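PDB 3LQK: dipicolinate synthase subunit B from Bacillus halodurans, which probably serves as one subunit of the enzyme that makes dipicolinate, a compound stored in bacterial spores, and belongs to the flavoprotein family. Local coordinates for residues V10-T15 and P26-L31; H22-Q27 and A171-L176; V38-T43 and E69-S74; D88-A93 and S110-G115. One frame throughout, in Å; residues are numbered along the deposited sequence.

From the N terminus, contact 1 comes first: it closes the short loop between strand 9-13 and helix 25-33 and packs the two together. Contact 2 opens on the stretch where contact 1 closes, sharing Pro26 and Gln27, and spans 143 residues to join the start of helix 25-33 to the turn before helix 176-184. That long loop encloses contacts 3 and 4, which follow one another. Contact 3 brings the coil after helix 58-66 against strand 37-41, the neighbour of strand 9-13. Contact 4 packs helix 111-121 on strand 89-95, which pairs with strand 9-13 on its other side. Together they clothe one mixed, largely parallel sheet from both sides and at its edge.

Contact 1. Residues V10-T15 and P26-L31; sequences VGFGLT and PQMERL
Gln27 meets the ring of Phe12 through its backbone, the carbonyl carbon C standing 4.2 Å from Phe12 CE1. Its amide oxygen OE1 turns away to accept from Arg30 NH1, one turn on, which also reaches Glu174 O. Met28, a selenomethionine, carries most of the helix side of the contact. Its CA lies 3.6 Å from Phe12 CE1, and its CB and CE both stand over the same face of the ring, CB out toward the rim. The bend at chi3 (-66°) brings CE over the ring as a CH-pi contact, 4.1 Å from the Phe12 centroid. The selenium lies farther off and obliquely, a Met-aromatic contact. A long, flexible side chain suits this place because it can follow the flat ring and still reach Leu14 CD1, 4.1 Å from Met28 CE. An alanine in place of Phe12 would probably open a gap beneath Met28 CB and let the selenomethionine chain shift. At the end of the segment, Leu31 puts one methyl between two partners: CD1 touches the edge of the Phe12 ring at CD1, 3.9 Å away, and Val10 CG1 at the same distance. Val38 of the next strand touches Phe12, Met28 and Leu31, extending this buried apolar layer. Strand and helix run nearly antiparallel (172°), the first two elements of the beta-alpha-beta unit formed by strand 9-13, helix 25-33 and strand 37-41, in keeping with a Rossmann-like flavoprotein fold.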
loop_
_atom_site.group_PDB
_atom_site.type_symbol
_atom_site.label_atom_id
_atom_site.label_comp_id
_atom_site.label_asym_id
_atom_site.label_seq_id
_atom_site.Cartn_x
_atom_site.Cartn_y
_atom_site.Cartn_z
ATOM N N VAL A 10 18.880 22.013 15.333
ATOM C CA VAL A 10 17.983 21.740 14.221
ATOM C C VAL A 10 18.829 21.392 13.006
ATOM O O VAL A 10 19.809 22.074 12.689
ATOM C CB VAL A 10 17.182 22.977 13.888
ATOM C CG1 VAL A 10 16.281 22.751 12.651
ATOM C CG2 VAL A 10 16.397 23.461 15.124
ATOM N N GLY A 11 18.524 20.280 12.367
ATOM C CA GLY A 11 19.159 19.895 11.158
ATOM C C GLY A 11 18.338 20.471 10.023
ATOM O O GLY A 11 17.106 20.535 10.112
ATOM N N PHE A 12 18.996 20.871 8.946
ATOM C CA PHE A 12 18.321 21.515 7.782
ATOM C C PHE A 12 18.879 20.885 6.515
ATOM O O PHE A 12 19.955 21.220 6.028
ATOM C CB PHE A 12 18.556 23.025 7.814
ATOM C CG PHE A 12 17.529 23.833 7.084
ATOM C CD1 PHE A 12 16.860 24.840 7.738
ATOM C CD2 PHE A 12 17.274 23.625 5.721
ATOM C CE1 PHE A 12 15.917 25.617 7.071
ATOM C CE2 PHE A 12 16.308 24.369 5.045
ATOM C CZ PHE A 12 15.642 25.374 5.715
ATOM N N GLY A 13 18.153 19.913 6.020
ATOM C CA GLY A 13 18.481 19.251 4.774
ATOM C C GLY A 13 17.796 19.803 3.555
ATOM O O GLY A 13 16.607 20.136 3.555
ATOM N N LEU A 14 18.582 19.885 2.499
ATOM C CA LEU A 14 18.195 20.440 1.212
ATOM C C LEU A 14 18.223 19.340 0.199
ATOM O O LEU A 14 19.227 18.581 0.067
ATOM C CB LEU A 14 19.186 21.522 0.843
ATOM C CG LEU A 14 19.405 22.568 1.961
ATOM C CD1 LEU A 14 20.742 23.327 1.810
ATOM C CD2 LEU A 14 18.268 23.555 1.912
ATOM N N THR A 15 17.135 19.210 -0.530
ATOM C CA THR A 15 17.155 18.250 -1.635
ATOM C C THR A 15 16.909 18.929 -2.999
ATOM O O THR A 15 16.314 19.985 -3.056
ATOM C CB THR A 15 16.101 17.114 -1.416
ATOM O OG1 THR A 15 14.770 17.639 -1.547
ATOM C CG2 THR A 15 16.267 16.429 -0.052
ATOM N N PRO A 26 16.790 31.814 3.381
ATOM C CA PRO A 26 16.321 32.852 4.303
ATOM C C PRO A 26 15.641 32.249 5.549
ATOM O O PRO A 26 15.671 32.872 6.649
ATOM C CB PRO A 26 15.332 33.661 3.457
ATOM C CG PRO A 26 15.790 33.430 2.016
ATOM C CD PRO A 26 16.286 32.015 2.018
ATOM N N GLN A 27 15.039 31.064 5.400
ATOM C CA GLN A 27 14.411 30.421 6.574
ATOM C C GLN A 27 15.467 29.781 7.466
ATOM O O GLN A 27 15.345 29.807 8.712
ATOM C CB GLN A 27 13.373 29.395 6.155
ATOM C CG GLN A 27 12.246 29.966 5.339
ATOM C CD GLN A 27 11.649 31.196 5.983
ATOM O OE1 GLN A 27 11.423 31.252 7.209
ATOM N NE2 GLN A 27 11.414 32.204 5.174
HETATM N N MSE A 28 16.522 29.244 6.841
HETATM C CA MSE A 28 17.661 28.756 7.633
HETATM C C MSE A 28 18.254 29.905 8.480
HETATM O O MSE A 28 18.601 29.745 9.653
HETATM C CB MSE A 28 18.726 28.162 6.705
HETATM C CG MSE A 28 19.831 27.489 7.442
HETATM SE SE MSE A 28 21.332 26.904 6.350
HETATM C CE MSE A 28 20.413 25.535 5.302
ATOM N N GLU A 29 18.373 31.063 7.853
ATOM C CA GLU A 29 18.888 32.234 8.509
ATOM C C GLU A 29 17.981 32.694 9.683
ATOM O O GLU A 29 18.489 32.976 10.778
ATOM C CB GLU A 29 19.135 33.349 7.471
ATOM C CG GLU A 29 19.253 34.762 8.131
ATOM C CD GLU A 29 20.550 34.978 8.904
ATOM O OE1 GLU A 29 21.481 34.161 8.710
ATOM O OE2 GLU A 29 20.647 36.008 9.683
ATOM N N ARG A 30 16.661 32.706 9.499
ATOM C CA ARG A 30 15.751 32.996 10.616
ATOM C C ARG A 30 15.908 32.050 11.797
ATOM O O ARG A 30 15.789 32.465 12.946
ATOM C CB ARG A 30 14.277 32.868 10.234
ATOM C CG ARG A 30 13.623 34.079 9.802
ATOM C CD ARG A 30 12.259 33.756 9.191
ATOM N NE ARG A 30 11.161 33.890 10.153
ATOM C CZ ARG A 30 9.926 33.452 9.939
ATOM N NH1 ARG A 30 9.616 32.793 8.801
ATOM N NH2 ARG A 30 9.008 33.697 10.844
ATOM N N LEU A 31 16.078 30.763 11.538
ATOM C CA LEU A 31 16.248 29.845 12.661
ATOM C C LEU A 31 17.489 30.225 13.460
ATOM O O LEU A 31 17.438 30.207 14.660
ATOM C CB LEU A 31 16.347 28.389 12.199
ATOM C CG LEU A 31 15.188 27.754 11.452
ATOM C CD1 LEU A 31 15.523 26.250 11.157
ATOM C CD2 LEU A 31 13.943 27.955 12.329
#

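Contact 2. Residues H22-Q27 and A171-L176; sequences HEVLPQ and ARMEAL
Met173 and Glu174, in the 3-10 turn 173-175, take the side chain of Gln27 against them, so that the start of helix 25-33 packs beside the turn leading into helix 176-184, two helices on one side of the alpha/beta sheet. Gln27 CG is 3.3 Å from Met173 O, and the bend at chi2 (-50°) brings CD within 3.4 Å of that same oxygen. The amide nitrogen NE2 passes 3.8 Å from Glu174 CA. Glutamine suits the place by joining an apolar stem, which covers the turn, to a polar end held by Arg30. An alanine here would probably uncover Met173 O and leave Arg30 NH1 without one of its two acceptors, the other being Glu174 O. Leu176 fills in above, its CD1 touching Gln27 CB. On the other flank, the selenomethionine Met173 rests its CB 3.6 Å from Glu23 O. Its selenium SE lies 3.9 Å from a methyl of Val24, CG1. Farther out, Ala93 of strand 89-95 backs both Val24 and Met173, while Ile155 of strand 152-159 supports Met173 and Leu176. Within the turn, Met173 O accepts from Leu176 N at 3.0 Å, which fixes the oxygen that Gln27 covers.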
loop_
_atom_site.group_PDB
_atom_site.type_symbol
_atom_site.label_atom_id
_atom_site.label_comp_id
_atom_site.label_asym_id
_atom_site.label_seq_id
_atom_site.Cartn_x
_atom_site.Cartn_y
_atom_site.Cartn_z
ATOM N N HIS A 22 17.088 29.266 -2.911
ATOM C CA HIS A 22 16.885 30.669 -2.548
ATOM C C HIS A 22 15.551 30.858 -1.783
ATOM O O HIS A 22 15.341 31.858 -1.089
ATOM C CB HIS A 22 16.952 31.596 -3.763
ATOM C CG HIS A 22 15.817 31.411 -4.707
ATOM N ND1 HIS A 22 14.625 32.104 -4.587
ATOM C CD2 HIS A 22 15.665 30.572 -5.768
ATOM C CE1 HIS A 22 13.801 31.721 -5.558
ATOM N NE2 HIS A 22 14.401 30.783 -6.278
ATOM N N GLU A 23 14.652 29.907 -1.934
ATOM C CA GLU A 23 13.393 29.951 -1.192
ATOM C C GLU A 23 13.524 29.439 0.261
ATOM O O GLU A 23 12.716 29.829 1.117
ATOM C CB GLU A 23 12.346 29.153 -1.970
ATOM C CG GLU A 23 12.779 27.676 -2.276
ATOM C CD GLU A 23 12.311 27.166 -3.652
ATOM O OE1 GLU A 23 12.057 27.998 -4.579
ATOM O OE2 GLU A 23 12.206 25.911 -3.789
ATOM N N VAL A 24 14.548 28.638 0.581
ATOM C CA VAL A 24 14.685 28.131 1.966
ATOM C C VAL A 24 15.849 28.739 2.744
ATOM O O VAL A 24 15.778 28.756 3.935
ATOM C CB VAL A 24 14.762 26.575 2.046
ATOM C CG1 VAL A 24 13.511 25.953 1.476
ATOM C CG2 VAL A 24 16.035 26.040 1.255
ATOM N N LEU A 25 16.918 29.244 2.106
ATOM C CA LEU A 25 18.082 29.768 2.894
ATOM C C LEU A 25 17.705 30.930 3.824
ATOM O O LEU A 25 18.210 31.017 4.929
ATOM C CB LEU A 25 19.251 30.179 1.981
ATOM C CG LEU A 25 19.927 28.941 1.321
ATOM C CD1 LEU A 25 21.034 29.346 0.346
ATOM C CD2 LEU A 25 20.432 27.976 2.381
ATOM N N PRO A 26 16.790 31.814 3.381
ATOM C CA PRO A 26 16.321 32.852 4.303
ATOM C C PRO A 26 15.641 32.249 5.549
ATOM O O PRO A 26 15.671 32.872 6.649
ATOM C CB PRO A 26 15.332 33.661 3.457
ATOM C CG PRO A 26 15.790 33.430 2.016
ATOM C CD PRO A 26 16.286 32.015 2.018
ATOM N N GLN A 27 15.039 31.064 5.400
ATOM C CA GLN A 27 14.411 30.421 6.574
ATOM C C GLN A 27 15.467 29.781 7.466
ATOM O O GLN A 27 15.345 29.807 8.712
ATOM C CB GLN A 27 13.373 29.395 6.155
ATOM C CG GLN A 27 12.246 29.966 5.339
ATOM C CD GLN A 27 11.649 31.196 5.983
ATOM O OE1 GLN A 27 11.423 31.252 7.209
ATOM N NE2 GLN A 27 11.414 32.204 5.174
ATOM N N ALA A 171 5.179 23.903 -0.367
ATOM C CA ALA A 171 5.056 24.476 0.976
ATOM C C ALA A 171 5.236 25.997 0.946
ATOM O O ALA A 171 5.929 26.531 0.099
ATOM C CB ALA A 171 6.111 23.836 1.967
ATOM N N ARG A 172 4.602 26.664 1.897
ATOM C CA ARG A 172 4.866 28.024 2.228
ATOM C C ARG A 172 6.032 28.032 3.165
ATOM O O ARG A 172 5.866 27.824 4.382
ATOM C CB ARG A 172 3.662 28.650 2.946
ATOM C CG ARG A 172 3.792 30.156 3.176
ATOM C CD ARG A 172 2.556 30.689 3.897
ATOM N NE ARG A 172 1.371 30.807 3.023
ATOM C CZ ARG A 172 0.122 31.050 3.466
ATOM N NH1 ARG A 172 -0.884 31.200 2.596
ATOM N NH2 ARG A 172 -0.128 31.156 4.776
HETATM N N MSE A 173 7.194 28.344 2.611
HETATM C CA MSE A 173 8.435 28.226 3.368
HETATM C C MSE A 173 8.505 29.209 4.524
HETATM O O MSE A 173 9.174 28.921 5.524
HETATM C CB MSE A 173 9.640 28.436 2.460
HETATM C CG MSE A 173 9.837 27.310 1.381
HETATM SE SE MSE A 173 9.737 25.499 2.213
HETATM C CE MSE A 173 9.838 24.526 0.545
ATOM N N GLU A 174 7.828 30.344 4.387
ATOM C CA GLU A 174 7.728 31.293 5.513
ATOM C C GLU A 174 7.130 30.730 6.769
ATOM O O GLU A 174 7.388 31.284 7.851
ATOM C CB GLU A 174 6.829 32.507 5.190
ATOM C CG GLU A 174 7.373 33.378 4.172
ATOM C CD GLU A 174 6.420 34.573 3.791
ATOM O OE1 GLU A 174 5.215 34.620 4.208
ATOM O OE2 GLU A 174 6.906 35.460 3.040
ATOM N N ALA A 175 6.290 29.705 6.653
ATOM C CA ALA A 175 5.729 29.006 7.817
ATOM C C ALA A 175 6.671 28.006 8.481
ATOM O O ALA A 175 6.304 27.317 9.415
ATOM C CB ALA A 175 4.390 28.317 7.456
ATOM N N LEU A 176 7.902 27.936 8.058
ATOM C CA LEU A 176 8.792 26.873 8.599
ATOM C C LEU A 176 9.029 26.961 10.115
ATOM O O LEU A 176 8.775 25.977 10.841
ATOM C CB LEU A 176 10.069 26.827 7.773
ATOM C CG LEU A 176 11.224 25.857 8.010
ATOM C CD1 LEU A 176 11.935 25.570 6.633
ATOM C CD2 LEU A 176 12.209 26.445 8.962
#

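Contact 3. Residues V38-T43 and E69-S74; sequences VTPFVT and EPIVDS
Val38 O rests against the stem of Glu69, 3.3 Å from CB, and accepts a hydrogen bond from the hydroxyl of Thr67. Thr39 divides its two branches. OG1 is hydrogen-bonded to His9 NE2 and to a water that donates to Glu69 OE1, so the acid is tied to the strand through solvent. The other branch, CG2, anti to the backbone N, packs on Val72 CG2 at 3.6 Å; threonine thus serves a polar and an apolar partner at once. Pro40 has no N-H to give, yet its O receives the N-H of Val72 at 2.7 Å, almost straight at 177°. Its ring meets Ile71 CG1 through CG. Phe41 lies between the two backbone bonds of a single parallel bridge to Val72. One face of its ring takes Val72 CB as a CH-pi contact, 3.9 Å from the centroid, and the branched valine lies alongside with CG1 near CD1. Val42 completes the bridge, its N donating to Val72 O at 2.9 Å. Its CG2, between the backbone N and the carbonyl carbon, touches both Ile71 CG2 and Asp73 CB, the latter at 3.5 Å. The carboxylate of Asp73 turns away to a salt bridge with Lys77. The coil 69-74 thus runs beside strand 37-41, whose other edge pairs with strand 9-13. Helix 58-66 covers Pro40, Val42 and Ile71, helix 75-78 covers Phe41 and Val72, and Phe81 meets the Phe41 ring edge to face.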
loop_
_atom_site.group_PDB
_atom_site.type_symbol
_atom_site.label_atom_id
_atom_site.label_comp_id
_atom_site.label_asym_id
_atom_site.label_seq_id
_atom_site.Cartn_x
_atom_site.Cartn_y
_atom_site.Cartn_z
ATOM N N VAL A 38 22.042 25.330 13.784
ATOM C CA VAL A 38 21.568 24.722 12.566
ATOM C C VAL A 38 22.692 23.991 11.866
ATOM O O VAL A 38 23.708 24.603 11.458
ATOM C CB VAL A 38 20.944 25.728 11.625
ATOM C CG1 VAL A 38 20.315 25.013 10.436
ATOM C CG2 VAL A 38 19.869 26.614 12.422
ATOM N N THR A 39 22.474 22.685 11.696
ATOM C CA THR A 39 23.358 21.859 10.909
ATOM C C THR A 39 22.800 21.580 9.529
ATOM O O THR A 39 21.747 20.933 9.419
ATOM C CB THR A 39 23.602 20.548 11.610
ATOM O OG1 THR A 39 24.240 20.828 12.855
ATOM C CG2 THR A 39 24.517 19.595 10.744
ATOM N N PRO A 40 23.493 22.029 8.468
ATOM C CA PRO A 40 23.028 21.725 7.113
ATOM C C PRO A 40 23.377 20.295 6.677
ATOM O O PRO A 40 24.487 19.781 6.979
ATOM C CB PRO A 40 23.747 22.762 6.233
ATOM C CG PRO A 40 24.512 23.646 7.211
ATOM C CD PRO A 40 24.722 22.835 8.428
ATOM N N PHE A 41 22.421 19.666 6.017
ATOM C CA PHE A 41 22.588 18.353 5.390
ATOM C C PHE A 41 22.312 18.461 3.885
ATOM O O PHE A 41 21.356 19.123 3.480
ATOM C CB PHE A 41 21.585 17.357 5.949
ATOM C CG PHE A 41 21.856 16.897 7.352
ATOM C CD1 PHE A 41 22.165 15.589 7.604
ATOM C CD2 PHE A 41 21.668 17.748 8.418
ATOM C CE1 PHE A 41 22.365 15.138 8.902
ATOM C CE2 PHE A 41 21.921 17.327 9.717
ATOM C CZ PHE A 41 22.272 16.015 9.954
ATOM N N VAL A 42 23.124 17.827 3.053
ATOM C CA VAL A 42 22.966 17.903 1.599
ATOM C C VAL A 42 23.113 16.519 0.982
ATOM O O VAL A 42 23.475 15.577 1.661
ATOM C CB VAL A 42 23.946 18.889 0.938
ATOM C CG1 VAL A 42 23.625 20.371 1.320
ATOM C CG2 VAL A 42 25.400 18.499 1.206
ATOM N N THR A 43 22.766 16.373 -0.292
ATOM C CA THR A 43 22.481 15.030 -0.807
ATOM C C THR A 43 23.725 14.451 -1.437
ATOM O O THR A 43 23.808 13.241 -1.650
ATOM C CB THR A 43 21.340 14.990 -1.829
ATOM O OG1 THR A 43 21.616 15.949 -2.855
ATOM C CG2 THR A 43 19.958 15.288 -1.163
ATOM N N GLU A 69 28.231 25.465 11.436
ATOM C CA GLU A 69 28.204 23.999 11.590
ATOM C C GLU A 69 28.658 23.331 10.280
ATOM O O GLU A 69 28.181 23.704 9.212
ATOM C CB GLU A 69 26.795 23.542 12.002
ATOM C CG GLU A 69 26.366 24.048 13.370
ATOM C CD GLU A 69 27.273 23.539 14.498
ATOM O OE1 GLU A 69 27.718 22.349 14.453
ATOM O OE2 GLU A 69 27.517 24.339 15.431
ATOM N N PRO A 70 29.602 22.372 10.346
ATOM C CA PRO A 70 29.984 21.628 9.146
ATOM C C PRO A 70 28.778 21.007 8.405
ATOM O O PRO A 70 27.871 20.399 9.033
ATOM C CB PRO A 70 30.901 20.532 9.688
ATOM C CG PRO A 70 31.459 21.095 10.916
ATOM C CD PRO A 70 30.361 21.914 11.522
ATOM N N ILE A 71 28.782 21.190 7.081
ATOM C CA ILE A 71 27.780 20.653 6.187
ATOM C C ILE A 71 27.885 19.122 6.171
ATOM O O ILE A 71 28.953 18.565 5.972
ATOM C CB ILE A 71 28.014 21.218 4.783
ATOM C CG1 ILE A 71 27.784 22.745 4.844
ATOM C CG2 ILE A 71 27.081 20.512 3.725
ATOM C CD1 ILE A 71 27.961 23.491 3.563
ATOM N N VAL A 72 26.791 18.440 6.465
ATOM C CA VAL A 72 26.798 16.994 6.474
ATOM C C VAL A 72 26.457 16.537 5.058
ATOM O O VAL A 72 25.303 16.641 4.608
ATOM C CB VAL A 72 25.805 16.434 7.485
ATOM C CG1 VAL A 72 25.827 14.943 7.434
ATOM C CG2 VAL A 72 26.095 16.939 8.905
ATOM N N ASP A 73 27.470 16.039 4.363
ATOM C CA ASP A 73 27.363 15.672 2.982
ATOM C C ASP A 73 27.755 14.231 2.674
ATOM O O ASP A 73 28.009 13.919 1.540
ATOM C CB ASP A 73 28.196 16.611 2.138
ATOM C CG ASP A 73 29.696 16.526 2.429
ATOM O OD1 ASP A 73 30.114 15.894 3.428
ATOM O OD2 ASP A 73 30.449 17.135 1.625
ATOM N N SER A 74 27.732 13.351 3.683
ATOM C CA SER A 74 28.094 11.942 3.506
ATOM C C SER A 74 27.346 11.126 4.550
ATOM O O SER A 74 26.932 11.674 5.592
ATOM C CB SER A 74 29.601 11.745 3.728
ATOM O OG SER A 74 29.928 11.952 5.101
HETATM O O HOH W 1 26.823 20.030 13.406
#

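Contact 4. Residues D88-A93 and S110-G115; sequences DCMVIA and SPVLMG
The flat group in this contact is the backbone carbonyl of Gly115, which meets Met90. The selenium of Met90, a selenomethionine, stands almost straight above the plane of the Gly115 carbonyl group, with SE 4.1 Å from Gly115 C. Glycine suits this place because a beta carbon would point toward the strand and come tightly against the selenium, about 3.1 Å away. Beyond the selenium, CE reaches the carbonyl oxygen of Val112, 3.7 Å from O, and the side chains of Met90 and Val112 cross at about a right angle. The bend of the Met90 chain at chi2 (77°) places SE beside the helix.

Ile92, two residues along the strand and so on the same face, meets Val112 through both of its branches: Val112 CG1 is 3.9 Å from Ile92 CG2 and 4.0 Å from Ile92 CG1. Val112 CG1 stands anti to the backbone N (chi1 176°). Leu113 CD2 comes up to Ile92 CD1 more loosely, at 4.5 Å. Branched aliphatic residues fit here because they pack strand against helix through methyl and methylene groups at Ile92 and Val112. The helix start is fixed by Ser110, the N-cap, whose OG accepts from Leu113 N at 3.2 Å, close to straight (168°).

On the other face of the strand, Cys89 and Val91 pack on helix 176-184, so the sheet is sandwiched between helices. The chain passes from strand 89-95 through helices 97-104 and 111-121 to the parallel neighbouring strand 126-132, a beta-alpha-beta crossover whose connection holds two helices, consistent with a Rossmann-like, three-layer alpha/beta fold.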
loop_
_atom_site.group_PDB
_atom_site.type_symbol
_atom_site.label_atom_id
_atom_site.label_comp_id
_atom_site.label_asym_id
_atom_site.label_seq_id
_atom_site.Cartn_x
_atom_site.Cartn_y
_atom_site.Cartn_z
ATOM N N ASP A 88 17.346 17.971 17.944
ATOM C CA ASP A 88 15.963 18.187 18.416
ATOM C C ASP A 88 14.902 18.190 17.310
ATOM O O ASP A 88 13.707 17.957 17.559
ATOM C CB ASP A 88 15.904 19.500 19.213
ATOM C CG ASP A 88 16.900 19.504 20.407
ATOM O OD1 ASP A 88 16.828 18.568 21.250
ATOM O OD2 ASP A 88 17.817 20.369 20.443
ATOM N N CYS A 89 15.320 18.468 16.083
ATOM C CA CYS A 89 14.408 18.427 14.985
ATOM C C CYS A 89 15.195 18.400 13.704
ATOM O O CYS A 89 16.243 19.044 13.570
ATOM C CB CYS A 89 13.523 19.695 15.023
ATOM S SG CYS A 89 12.286 19.866 13.641
HETATM N N MSE A 90 14.661 17.697 12.726
HETATM C CA MSE A 90 15.254 17.685 11.430
HETATM C C MSE A 90 14.265 18.282 10.463
HETATM O O MSE A 90 13.104 17.852 10.422
HETATM C CB MSE A 90 15.559 16.236 11.041
HETATM C CG MSE A 90 16.078 16.027 9.627
HETATM SE SE MSE A 90 17.935 16.511 9.422
HETATM C CE MSE A 90 17.947 16.600 7.520
ATOM N N VAL A 91 14.716 19.218 9.645
ATOM C CA VAL A 91 13.906 19.810 8.585
ATOM C C VAL A 91 14.422 19.296 7.257
ATOM O O VAL A 91 15.639 19.192 7.062
ATOM C CB VAL A 91 14.083 21.378 8.597
ATOM C CG1 VAL A 91 13.219 22.060 7.531
ATOM C CG2 VAL A 91 13.735 21.951 9.979
ATOM N N ILE A 92 13.522 18.984 6.322
ATOM C CA ILE A 92 13.877 18.715 4.938
ATOM C C ILE A 92 13.074 19.661 4.091
ATOM O O ILE A 92 11.827 19.542 3.969
ATOM C CB ILE A 92 13.534 17.299 4.487
ATOM C CG1 ILE A 92 14.088 16.217 5.458
ATOM C CG2 ILE A 92 14.033 17.026 3.042
ATOM C CD1 ILE A 92 13.615 14.802 5.045
ATOM N N ALA A 93 13.773 20.658 3.555
ATOM C CA ALA A 93 13.152 21.630 2.707
ATOM C C ALA A 93 14.136 22.266 1.737
ATOM O O ALA A 93 15.185 22.728 2.151
ATOM C CB ALA A 93 12.436 22.687 3.547
ATOM N N SER A 110 20.655 8.848 1.263
ATOM C CA SER A 110 21.322 10.101 1.108
ATOM C C SER A 110 21.586 10.624 2.495
ATOM O O SER A 110 20.913 10.204 3.457
ATOM C CB SER A 110 20.470 11.120 0.307
ATOM O OG SER A 110 19.526 11.784 1.194
ATOM N N PRO A 111 22.554 11.545 2.604
ATOM C CA PRO A 111 22.842 12.100 3.887
ATOM C C PRO A 111 21.599 12.783 4.540
ATOM O O PRO A 111 21.387 12.655 5.751
ATOM C CB PRO A 111 24.028 13.049 3.613
ATOM C CG PRO A 111 24.627 12.592 2.315
ATOM C CD PRO A 111 23.445 12.088 1.543
ATOM N N VAL A 112 20.763 13.433 3.751
ATOM C CA VAL A 112 19.554 14.066 4.249
ATOM C C VAL A 112 18.588 13.044 4.852
ATOM O O VAL A 112 18.059 13.199 5.946
ATOM C CB VAL A 112 18.853 14.908 3.112
ATOM C CG1 VAL A 112 17.519 15.490 3.603
ATOM C CG2 VAL A 112 19.732 16.113 2.638
ATOM N N LEU A 113 18.354 11.964 4.129
ATOM C CA LEU A 113 17.407 10.952 4.586
ATOM C C LEU A 113 17.992 10.231 5.765
ATOM O O LEU A 113 17.252 9.748 6.627
ATOM C CB LEU A 113 17.073 9.981 3.459
ATOM C CG LEU A 113 16.319 10.629 2.287
ATOM C CD1 LEU A 113 16.162 9.621 1.203
ATOM C CD2 LEU A 113 14.948 11.223 2.717
HETATM N N MSE A 114 19.319 10.134 5.828
HETATM C CA MSE A 114 19.927 9.504 7.027
HETATM C C MSE A 114 19.751 10.388 8.240
HETATM O O MSE A 114 19.461 9.900 9.322
HETATM C CB MSE A 114 21.383 9.155 6.758
HETATM C CG MSE A 114 22.124 8.596 7.919
HETATM SE SE MSE A 114 21.384 6.831 8.429
HETATM C CE MSE A 114 21.939 5.820 6.899
ATOM N N GLY A 115 19.862 11.727 8.067
ATOM C CA GLY A 115 19.559 12.632 9.155
ATOM C C GLY A 115 18.128 12.462 9.696
ATOM O O GLY A 115 17.895 12.447 10.911
#